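Local coordinates for protein 5-oxoprolinase subunit C (Escherichia coli, PDB 5DUD) that cleaves 5-oxoproline to L-glutamate in a reaction coupled to the hydrolysis of ATP to ADP and phosphate, at residues P105-L113 with H268-Q276. Sequence-based numbering, arbitrary orientation.
Sequences PQHGMRSYL and HLAQIPLGQ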
ATOM      1  N   PRO A 105      -5.445  25.835   0.781  1.00 36.90           N
ATOM      2  CA  PRO A 105      -6.810  25.835   0.226  1.00 36.89           C
ATOM      3  C   PRO A 105      -7.919  25.777   1.289  1.00 41.28           C
ATOM      4  O   PRO A 105      -7.719  25.209   2.361  1.00 40.88           O
ATOM      5  CB  PRO A 105      -6.828  24.588  -0.655  1.00 37.58           C
ATOM      6  CG  PRO A 105      -5.853  23.674  -0.052  1.00 41.40           C
ATOM      7  CD  PRO A 105      -4.801  24.514   0.618  1.00 37.53           C
ATOM      8  N   GLN A 106      -9.088  26.360   0.971  1.00 38.22           N
ATOM      9  CA  GLN A 106     -10.259  26.380   1.861  1.00 38.69           C
ATOM     10  C   GLN A 106     -11.072  25.094   1.700  1.00 41.67           C
ATOM     11  O   GLN A 106     -11.577  24.569   2.691  1.00 41.52           O
ATOM     12  CB  GLN A 106     -11.151  27.600   1.573  1.00 41.19           C
ATOM     13  CG  GLN A 106     -10.475  28.954   1.779  1.00 55.21           C
ATOM     14  CD  GLN A 106     -11.188  30.027   0.991  1.00 73.00           C
ATOM     15  OE1 GLN A 106     -12.368  30.309   1.221  1.00 69.37           O
ATOM     16  NE2 GLN A 106     -10.516  30.619   0.010  1.00 63.99           N
ATOM     17  N   HIS A 107     -11.203  24.605   0.448  1.00 37.26           N
ATOM     18  CA  HIS A 107     -11.908  23.365   0.104  1.00 36.27           C
ATOM     19  C   HIS A 107     -10.880  22.372  -0.446  1.00 37.84           C
ATOM     20  O   HIS A 107     -10.034  22.765  -1.252  1.00 37.20           O
ATOM     21  CB  HIS A 107     -13.025  23.627  -0.933  1.00 37.51           C
ATOM     22  CG  HIS A 107     -13.617  25.003  -0.877  1.00 42.21           C
ATOM     23  ND1 HIS A 107     -13.519  25.870  -1.950  1.00 44.27           N
ATOM     24  CD2 HIS A 107     -14.269  25.627   0.131  1.00 45.17           C
ATOM     25  CE1 HIS A 107     -14.126  26.985  -1.572  1.00 44.96           C
ATOM     26  NE2 HIS A 107     -14.590  26.885  -0.325  1.00 45.89           N
ATOM     27  N   GLY A 108     -10.960  21.111  -0.024  1.00 32.95           N
ATOM     28  CA  GLY A 108     -10.043  20.069  -0.465  1.00 31.41           C
ATOM     29  C   GLY A 108      -8.813  19.924   0.412  1.00 34.20           C
ATOM     30  O   GLY A 108      -8.684  20.614   1.428  1.00 34.51           O
ATOM     31  N   MET A 109      -7.907  19.021   0.018  1.00 29.18           N
ATOM     32  CA  MET A 109      -6.665  18.738   0.746  1.00 28.50           C
ATOM     33  C   MET A 109      -5.456  18.637  -0.179  1.00 31.61           C
ATOM     34  O   MET A 109      -4.504  19.393   0.001  1.00 31.48           O
ATOM     35  CB  MET A 109      -6.784  17.419   1.535  1.00 30.40           C
ATOM     36  CG  MET A 109      -7.539  17.539   2.830  1.00 34.51           C
ATOM     37  SD  MET A 109      -6.562  18.245   4.183  1.00 39.26           S
ATOM     38  CE  MET A 109      -5.366  16.939   4.447  1.00 35.36           C
ATOM     39  N   ARG A 110      -5.457  17.672  -1.120  1.00 27.22           N
ATOM     40  CA  ARG A 110      -4.308  17.424  -1.997  1.00 26.51           C
ATOM     41  C   ARG A 110      -4.436  18.070  -3.392  1.00 30.44           C
ATOM     42  O   ARG A 110      -5.494  18.012  -4.012  1.00 30.05           O
ATOM     43  CB  ARG A 110      -4.067  15.913  -2.132  1.00 25.70           C
ATOM     44  CG  ARG A 110      -3.440  15.323  -0.865  1.00 32.80           C
ATOM     45  CD  ARG A 110      -3.803  13.877  -0.605  1.00 37.68           C
ATOM     46  NE  ARG A 110      -3.389  13.454   0.739  1.00 44.57           N
ATOM     47  CZ  ARG A 110      -4.127  13.528   1.851  1.00 56.74           C
ATOM     48  NH1 ARG A 110      -5.366  14.017   1.811  1.00 42.96           N
ATOM     49  NH2 ARG A 110      -3.633  13.110   3.013  1.00 42.65           N
ATOM     50  N   SER A 111      -3.326  18.671  -3.877  1.00 27.11           N
ATOM     51  CA  SER A 111      -3.211  19.336  -5.180  1.00 27.10           C
ATOM     52  C   SER A 111      -2.060  18.715  -5.966  1.00 30.76           C
ATOM     53  O   SER A 111      -1.080  18.285  -5.363  1.00 30.27           O
ATOM     54  CB  SER A 111      -2.980  20.835  -4.983  1.00 31.41           C
ATOM     55  OG  SER A 111      -3.148  21.581  -6.180  1.00 41.85           O
ATOM     56  N   TYR A 112      -2.171  18.662  -7.303  1.00 27.44           N
ATOM     57  CA  TYR A 112      -1.137  18.051  -8.146  1.00 27.36           C
ATOM     58  C   TYR A 112      -0.582  19.048  -9.163  1.00 32.13           C
ATOM     59  O   TYR A 112      -1.316  19.907  -9.641  1.00 31.72           O
ATOM     60  CB  TYR A 112      -1.688  16.800  -8.852  1.00 28.13           C
ATOM     61  CG  TYR A 112      -2.157  15.758  -7.863  1.00 29.14           C
ATOM     62  CD1 TYR A 112      -3.382  15.886  -7.219  1.00 30.88           C
ATOM     63  CD2 TYR A 112      -1.328  14.711  -7.480  1.00 29.62           C
ATOM     64  CE1 TYR A 112      -3.771  14.998  -6.223  1.00 31.19           C
ATOM     65  CE2 TYR A 112      -1.721  13.796  -6.507  1.00 30.05           C
ATOM     66  CZ  TYR A 112      -2.945  13.944  -5.879  1.00 37.17           C
ATOM     67  OH  TYR A 112      -3.363  13.049  -4.922  1.00 38.35           O
ATOM     68  N   LEU A 113       0.723  18.933  -9.475  1.00 29.48           N
ATOM     69  CA  LEU A 113       1.419  19.804 -10.421  1.00 30.22           C
ATOM     70  C   LEU A 113       2.230  18.959 -11.417  1.00 34.93           C
ATOM     71  O   LEU A 113       3.198  18.307 -11.025  1.00 34.19           O
ATOM     72  CB  LEU A 113       2.335  20.778  -9.653  1.00 30.69           C
ATOM     73  CG  LEU A 113       3.256  21.672 -10.490  1.00 36.30           C
ATOM     74  CD1 LEU A 113       2.471  22.473 -11.510  1.00 36.76           C
ATOM     75  CD2 LEU A 113       4.050  22.605  -9.613  1.00 39.28           C
ATOM     76  N   HIS A 268     -12.338  10.453  -3.810  1.00 23.22           N
ATOM     77  CA  HIS A 268     -13.040  11.366  -2.899  1.00 23.27           C
ATOM     78  C   HIS A 268     -12.375  11.453  -1.506  1.00 27.17           C
ATOM     79  O   HIS A 268     -12.363  12.536  -0.921  1.00 26.81           O
ATOM     80  CB  HIS A 268     -14.515  10.970  -2.714  1.00 24.37           C
ATOM     81  CG  HIS A 268     -15.380  11.192  -3.915  1.00 27.84           C
ATOM     82  ND1 HIS A 268     -16.342  12.183  -3.933  1.00 30.23           N
ATOM     83  CD2 HIS A 268     -15.424  10.522  -5.089  1.00 29.18           C
ATOM     84  CE1 HIS A 268     -16.933  12.092  -5.113  1.00 29.70           C
ATOM     85  NE2 HIS A 268     -16.422  11.096  -5.836  1.00 29.43           N
ATOM     86  N   LEU A 269     -11.837  10.328  -0.980  1.00 23.93           N
ATOM     87  CA  LEU A 269     -11.187  10.275   0.350  1.00 24.09           C
ATOM     88  C   LEU A 269     -10.016  11.280   0.454  1.00 27.99           C
ATOM     89  O   LEU A 269      -9.864  11.942   1.478  1.00 27.93           O
ATOM     90  CB  LEU A 269     -10.657   8.848   0.674  1.00 23.87           C
ATOM     91  CG  LEU A 269     -11.537   7.780   1.371  1.00 28.87           C
ATOM     92  CD1 LEU A 269     -11.845   8.136   2.837  1.00 29.78           C
ATOM     93  CD2 LEU A 269     -12.741   7.360   0.535  1.00 31.38           C
ATOM     94  N   ALA A 270      -9.213  11.387  -0.625  1.00 24.23           N
ATOM     95  CA  ALA A 270      -8.023  12.237  -0.723  1.00 24.03           C
ATOM     96  C   ALA A 270      -8.300  13.707  -0.455  1.00 28.90           C
ATOM     97  O   ALA A 270      -7.413  14.375   0.069  1.00 28.66           O
ATOM     98  CB  ALA A 270      -7.399  12.101  -2.108  1.00 24.28           C
ATOM     99  N   GLN A 271      -9.485  14.222  -0.836  1.00 26.27           N
ATOM    100  CA  GLN A 271      -9.798  15.637  -0.658  1.00 26.93           C
ATOM    101  C   GLN A 271     -10.516  15.952   0.645  1.00 32.62           C
ATOM    102  O   GLN A 271     -10.586  17.124   1.004  1.00 33.01           O
ATOM    103  CB  GLN A 271     -10.649  16.154  -1.826  1.00 28.32           C
ATOM    104  CG  GLN A 271     -10.027  16.000  -3.221  1.00 39.83           C
ATOM    105  CD  GLN A 271      -8.609  16.497  -3.396  1.00 54.77           C
ATOM    106  OE1 GLN A 271      -8.104  17.328  -2.637  1.00 50.65           O
ATOM    107  NE2 GLN A 271      -7.977  16.097  -4.485  1.00 43.93           N
ATOM    108  N   ILE A 272     -11.032  14.949   1.366  1.00 29.99           N
ATOM    109  CA  ILE A 272     -11.781  15.197   2.605  1.00 30.98           C
ATOM    110  C   ILE A 272     -10.886  15.818   3.700  1.00 35.65           C
ATOM    111  O   ILE A 272      -9.950  15.161   4.160  1.00 34.91           O
ATOM    112  CB  ILE A 272     -12.480  13.911   3.133  1.00 34.21           C
ATOM    113  CG1 ILE A 272     -13.705  13.575   2.252  1.00 34.86           C
ATOM    114  CG2 ILE A 272     -12.933  14.078   4.601  1.00 35.60           C
ATOM    115  CD1 ILE A 272     -14.170  12.133   2.330  1.00 42.46           C
ATOM    116  N   PRO A 273     -11.210  17.041   4.204  1.00 33.35           N
ATOM    117  CA  PRO A 273     -10.391  17.635   5.281  1.00 33.76           C
ATOM    118  C   PRO A 273     -10.387  16.828   6.591  1.00 38.34           C
ATOM    119  O   PRO A 273     -11.283  16.019   6.833  1.00 37.94           O
ATOM    120  CB  PRO A 273     -11.027  19.014   5.499  1.00 36.50           C
ATOM    121  CG  PRO A 273     -11.773  19.300   4.257  1.00 40.68           C
ATOM    122  CD  PRO A 273     -12.268  17.977   3.772  1.00 35.52           C
ATOM    123  N   LEU A 274      -9.392  17.087   7.459  1.00 35.83           N
ATOM    124  CA  LEU A 274      -9.199  16.351   8.717  1.00 36.33           C
ATOM    125  C   LEU A 274     -10.307  16.566   9.796  1.00 41.80           C
ATOM    126  O   LEU A 274     -10.318  15.826  10.779  1.00 41.85           O
ATOM    127  CB  LEU A 274      -7.811  16.655   9.331  1.00 36.48           C
ATOM    128  CG  LEU A 274      -6.693  15.698   8.873  1.00 40.31           C
ATOM    129  CD1 LEU A 274      -5.308  16.281   9.121  1.00 40.57           C
ATOM    130  CD2 LEU A 274      -6.827  14.338   9.554  1.00 43.03           C
ATOM    131  N   GLY A 275     -11.207  17.532   9.608  1.00 39.33           N
ATOM    132  CA  GLY A 275     -12.317  17.767  10.526  1.00 40.65           C
ATOM    133  C   GLY A 275     -13.704  17.506   9.968  1.00 44.91           C
ATOM    134  O   GLY A 275     -14.676  17.624  10.719  1.00 45.95           O
ATOM    135  N   GLN A 276     -13.838  17.172   8.660  1.00 40.28           N
ATOM    136  CA  GLN A 276     -15.143  16.958   8.018  1.00 40.27           C
ATOM    137  C   GLN A 276     -15.601  15.495   8.084  1.00 43.35           C
ATOM    138  O   GLN A 276     -14.769  14.594   8.024  1.00 41.88           O
ATOM    139  CB  GLN A 276     -15.089  17.407   6.546  1.00 40.82           C
ATOM    140  CG  GLN A 276     -14.874  18.917   6.349  1.00 56.85           C
ATOM    141  CD  GLN A 276     -16.126  19.722   6.616  1.00 78.42           C
ATOM    142  OE1 GLN A 276     -16.910  20.007   5.706  1.00 74.27           O
ATOM    143  NE2 GLN A 276     -16.341  20.115   7.865  1.00 72.31           N
TER
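The primary amide of Q271 lies along the backbone of M109 and R110 and pairs with it through both of its polar atoms. OE1 of Q271 accepts from M109 N at 3.2 Å, almost straight at 170° and in the carbonyl plane, and the same oxygen draws a weak bond from R110 N. On the other side of the amide, Q271 NE2 gives a hydrogen to R110 O at 3.2 Å, with that oxygen lying close to the amide plane. NE2 also bonds OD2 of D33, so donors and acceptors at both ends fix which way round the amide sits. The bend at chi2 (-50°) swings the amide alongside M109 and R110, running the same way as that chain.

A second polar link runs in the reverse sense, from a side chain of 105-113 to the helix backbone. R110 stretches out from CG to NE and delivers NH1 to A270 O, 2.7 Å away; the acceptor sits at the guanidinium edge, 15° out of its plane, and the bond is bent. Its CD also passes the methyl of A270, CB to CD 4.3 Å.

The remaining contacts are apolar or weakly polar. M109 CB sits 3.4 Å from A270 O. With CG anti to its own carbonyl carbon, M109 sets CG beside the carbonyl oxygens of Q271 and I272 and 3.8 Å from P273 CA; bends at chi2 and chi3 then fold SD and CE. At G108 the backbones come close enough for a CA-H···O contact, G108 CA to Q271 O at 3.3 Å.

Together these contacts join strand 110-115, the middle strand of a five-stranded antiparallel sheet, to helix 266-271 and the turn leading into strand 277-282 of another sheet. It is a buried junction between two β-sheet regions of the carboxyltransferase A/B domain, a cyclophilin-like family, made by a glutamine amide pairing with backbone where the strand begins and an arginine bonding a helix carbonyl.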